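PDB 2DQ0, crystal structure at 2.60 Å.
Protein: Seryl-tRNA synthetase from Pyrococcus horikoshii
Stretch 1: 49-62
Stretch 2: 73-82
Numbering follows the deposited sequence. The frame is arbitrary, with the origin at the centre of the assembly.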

# COMPACT_ATOMS: atom_id res chain seq x y z
N ARG A 49 37.49 -24.77 30.96
CA ARG A 49 38.24 -25.25 32.11
C ARG A 49 37.47 -26.45 32.61
O ARG A 49 38.04 -27.49 32.92
CB ARG A 49 38.29 -24.16 33.19
CG ARG A 49 39.65 -23.95 33.91
CD ARG A 49 39.94 -24.97 35.03
NE ARG A 49 38.79 -25.26 35.89
CZ ARG A 49 38.02 -24.34 36.47
NH1 ARG A 49 38.28 -23.05 36.28
NH2 ARG A 49 36.99 -24.70 37.22
N LEU A 50 36.15 -26.30 32.68
CA LEU A 50 35.30 -27.37 33.17
C LEU A 50 35.23 -28.54 32.20
O LEU A 50 35.25 -29.68 32.63
CB LEU A 50 33.90 -26.86 33.49
CG LEU A 50 33.79 -26.06 34.80
CD1 LEU A 50 32.36 -25.53 34.94
CD2 LEU A 50 34.17 -26.96 36.00
N ARG A 51 35.17 -28.26 30.90
CA ARG A 51 35.13 -29.36 29.92
C ARG A 51 36.39 -30.22 30.09
O ARG A 51 36.32 -31.45 30.07
CB ARG A 51 35.01 -28.81 28.48
CG ARG A 51 33.63 -28.22 28.19
CD ARG A 51 33.47 -27.65 26.79
NE ARG A 51 33.95 -28.58 25.77
CZ ARG A 51 35.05 -28.40 25.05
NH1 ARG A 51 35.80 -27.32 25.24
NH2 ARG A 51 35.42 -29.32 24.17
N HIS A 52 37.52 -29.55 30.30
CA HIS A 52 38.80 -30.22 30.49
C HIS A 52 38.81 -31.08 31.75
O HIS A 52 39.35 -32.18 31.76
CB HIS A 52 39.92 -29.19 30.58
CG HIS A 52 41.28 -29.80 30.65
ND1 HIS A 52 42.03 -30.09 29.53
CD2 HIS A 52 42.03 -30.19 31.71
CE1 HIS A 52 43.18 -30.63 29.89
NE2 HIS A 52 43.20 -30.71 31.21
N GLU A 53 38.23 -30.55 32.82
CA GLU A 53 38.17 -31.26 34.09
C GLU A 53 37.31 -32.51 33.91
O GLU A 53 37.61 -33.56 34.46
CB GLU A 53 37.57 -30.35 35.18
CG GLU A 53 38.18 -30.53 36.57
CD GLU A 53 39.54 -29.84 36.73
OE1 GLU A 53 40.51 -30.23 36.04
OE2 GLU A 53 39.63 -28.90 37.55
N ARG A 54 36.23 -32.37 33.14
CA ARG A 54 35.32 -33.48 32.86
C ARG A 54 36.14 -34.64 32.30
O ARG A 54 35.94 -35.79 32.69
CB ARG A 54 34.24 -33.03 31.85
CG ARG A 54 33.64 -34.16 30.99
CD ARG A 54 32.25 -33.83 30.44
NE ARG A 54 32.15 -32.71 29.48
CZ ARG A 54 32.85 -32.61 28.36
NH1 ARG A 54 33.73 -33.54 28.05
NH2 ARG A 54 32.65 -31.61 27.53
N ASN A 55 37.06 -34.31 31.40
CA ASN A 55 37.92 -35.29 30.77
C ASN A 55 38.84 -35.94 31.79
O ASN A 55 38.97 -37.16 31.83
CB ASN A 55 38.73 -34.60 29.66
CG ASN A 55 39.60 -35.55 28.86
OD1 ASN A 55 39.40 -36.76 28.88
ND2 ASN A 55 40.57 -34.99 28.14
N LYS A 56 39.48 -35.13 32.64
CA LYS A 56 40.39 -35.65 33.66
C LYS A 56 39.66 -36.57 34.63
O LYS A 56 40.08 -37.70 34.87
CB LYS A 56 41.06 -34.52 34.43
CG LYS A 56 42.19 -33.79 33.69
CD LYS A 56 42.73 -32.60 34.52
CE LYS A 56 43.91 -31.88 33.82
NZ LYS A 56 44.43 -30.68 34.57
N ILE A 57 38.57 -36.07 35.20
CA ILE A 57 37.81 -36.86 36.15
C ILE A 57 37.37 -38.17 35.50
O ILE A 57 37.19 -39.18 36.17
CB ILE A 57 36.56 -36.09 36.65
CG1 ILE A 57 37.02 -34.92 37.52
CG2 ILE A 57 35.65 -36.99 37.47
CD1 ILE A 57 35.87 -34.06 38.04
N ALA A 58 37.20 -38.14 34.18
CA ALA A 58 36.77 -39.33 33.45
C ALA A 58 37.87 -40.37 33.40
O ALA A 58 37.67 -41.49 33.86
CB ALA A 58 36.32 -38.97 32.03
N VAL A 59 39.03 -40.00 32.86
CA VAL A 59 40.13 -40.95 32.78
C VAL A 59 40.49 -41.45 34.18
O VAL A 59 41.02 -42.55 34.34
CB VAL A 59 41.40 -40.32 32.13
CG1 VAL A 59 41.06 -39.76 30.76
CG2 VAL A 59 41.98 -39.23 33.03
N GLU A 60 40.16 -40.65 35.19
CA GLU A 60 40.45 -40.99 36.58
C GLU A 60 39.52 -42.04 37.18
O GLU A 60 39.96 -42.86 37.98
CB GLU A 60 40.42 -39.75 37.45
CG GLU A 60 41.80 -39.35 37.90
CD GLU A 60 42.59 -40.54 38.40
OE1 GLU A 60 42.13 -41.18 39.38
OE2 GLU A 60 43.65 -40.84 37.81
N ILE A 61 38.25 -41.99 36.82
CA ILE A 61 37.30 -42.97 37.33
C ILE A 61 37.67 -44.33 36.76
O ILE A 61 37.74 -45.32 37.49
CB ILE A 61 35.86 -42.61 36.91
CG1 ILE A 61 35.33 -41.49 37.80
CG2 ILE A 61 34.98 -43.84 36.98
CD1 ILE A 61 33.94 -41.02 37.42
N GLY A 62 37.93 -44.37 35.46
CA GLY A 62 38.31 -45.62 34.81
C GLY A 62 39.66 -46.14 35.30
O GLY A 62 39.85 -47.35 35.41
N GLU A 73 32.87 -40.61 44.70
CA GLU A 73 33.11 -39.18 44.83
C GLU A 73 33.27 -38.56 43.44
O GLU A 73 32.56 -37.62 43.09
CB GLU A 73 34.36 -38.93 45.67
CG GLU A 73 34.43 -37.55 46.31
CD GLU A 73 35.68 -37.35 47.16
OE1 GLU A 73 36.04 -38.27 47.93
OE2 GLU A 73 36.30 -36.26 47.06
N LEU A 74 34.22 -39.09 42.67
CA LEU A 74 34.46 -38.61 41.31
C LEU A 74 33.15 -38.50 40.52
O LEU A 74 32.95 -37.54 39.77
CB LEU A 74 35.46 -39.54 40.61
CG LEU A 74 36.90 -39.40 41.12
CD1 LEU A 74 37.82 -40.42 40.47
CD2 LEU A 74 37.40 -37.99 40.81
N LEU A 75 32.27 -39.48 40.70
CA LEU A 75 30.98 -39.49 40.02
C LEU A 75 30.10 -38.32 40.45
O LEU A 75 29.29 -37.83 39.67
CB LEU A 75 30.25 -40.81 40.30
CG LEU A 75 30.81 -42.02 39.53
CD1 LEU A 75 30.24 -43.32 40.08
CD2 LEU A 75 30.48 -41.87 38.04
N ALA A 76 30.27 -37.87 41.69
CA ALA A 76 29.49 -36.74 42.20
C ALA A 76 30.14 -35.42 41.75
O ALA A 76 29.44 -34.42 41.51
CB ALA A 76 29.41 -36.78 43.73
N LYS A 77 31.46 -35.41 41.62
CA LYS A 77 32.14 -34.22 41.15
C LYS A 77 31.74 -34.09 39.68
O LYS A 77 31.45 -33.00 39.18
CB LYS A 77 33.66 -34.36 41.30
CG LYS A 77 34.41 -33.03 41.26
CD LYS A 77 35.92 -33.24 41.44
CE LYS A 77 36.28 -33.85 42.80
NZ LYS A 77 37.74 -34.14 42.95
N SER A 78 31.70 -35.22 38.99
CA SER A 78 31.30 -35.26 37.60
C SER A 78 29.92 -34.63 37.44
O SER A 78 29.69 -33.82 36.54
CB SER A 78 31.28 -36.70 37.11
OG SER A 78 32.59 -37.23 37.08
N ARG A 79 29.00 -35.00 38.33
CA ARG A 79 27.64 -34.49 38.32
C ARG A 79 27.57 -32.97 38.52
O ARG A 79 26.66 -32.30 38.00
CB ARG A 79 26.81 -35.19 39.41
CG ARG A 79 26.40 -36.63 39.08
CD ARG A 79 26.16 -37.47 40.34
NE ARG A 79 25.32 -36.78 41.32
CZ ARG A 79 25.17 -37.16 42.58
NH1 ARG A 79 25.81 -38.24 43.04
NH2 ARG A 79 24.40 -36.46 43.40
N GLU A 80 28.52 -32.41 39.26
CA GLU A 80 28.49 -30.97 39.46
C GLU A 80 29.07 -30.23 38.25
O GLU A 80 28.67 -29.10 37.97
CB GLU A 80 29.19 -30.55 40.77
CG GLU A 80 30.66 -30.95 40.92
CD GLU A 80 31.42 -30.11 41.96
OE1 GLU A 80 30.85 -29.85 43.04
OE2 GLU A 80 32.58 -29.72 41.69
N ILE A 81 30.00 -30.85 37.53
CA ILE A 81 30.58 -30.19 36.38
C ILE A 81 29.51 -29.97 35.30
O ILE A 81 29.39 -28.87 34.76
CB ILE A 81 31.79 -30.98 35.82
CG1 ILE A 81 32.95 -30.90 36.83
CG2 ILE A 81 32.25 -30.39 34.48
CD1 ILE A 81 34.14 -31.75 36.48
N VAL A 82 28.73 -31.00 34.99
CA VAL A 82 27.68 -30.83 33.99
C VAL A 82 26.65 -29.80 34.48
O VAL A 82 26.20 -28.96 33.70
CB VAL A 82 26.94 -32.17 33.64
CG1 VAL A 82 27.34 -32.63 32.24
CG2 VAL A 82 27.25 -33.24 34.65
O HOH W 1 33.35 -36.03 34.82

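How do the two backbones lie against each other? Both stretches are helical, and they run nearly antiparallel, with 159° between their N-to-C directions and 9.9 Å between their axes at closest approach. The register advances by about a turn at each step: L50 CA is 6.4 Å from I81 CA, R54 CA 6.5 Å from S78 CA, and I57 CA 6.4 Å from L74 CA. No hydrogen bond crosses between the stretches directly, so packing does most of the work.

Which side chains fill the space between the helices? I57 and I81 are interlocked, each a knob in a hole of the other helix. I57 sits among L74, K77, S78 and I81; I81 sits among L50, E53, R54 and I57. Their tips meet at 3.3 Å, I57 CD1 to I81 CD1. Both side chains are extended beyond CB (chi1 m, chi2 t), and both residues are buried, a place that suits branched, wholly apolar side chains. I81 CG2 also packs on L50, 4.0 Å from L50 CB.

What continues the seam beyond I57? I61 takes the same rotamer and lays its CG1 3.4 Å from L74 CB, while I61 CD1 reaches L75 CD2 at 3.6 Å. The CA-to-CB bond of L75 points away, yet the end of its side chain comes nearer and touches I61.

How does a polar serine fit among these apolar groups? I57 comes close to S78, with I57 CG2 3.1 Å from S78 OG, a tight contact. Its hydroxyl is satisfied within its own helix, where S78 OG donates to L74 O at 2.7 Å. The O atom of water 1 lies 2.7 Å from S78 OG, to which the water donates, and 3.4 Å from R54 O, to which it donates weakly, making a tenuous polar bridge between the helices.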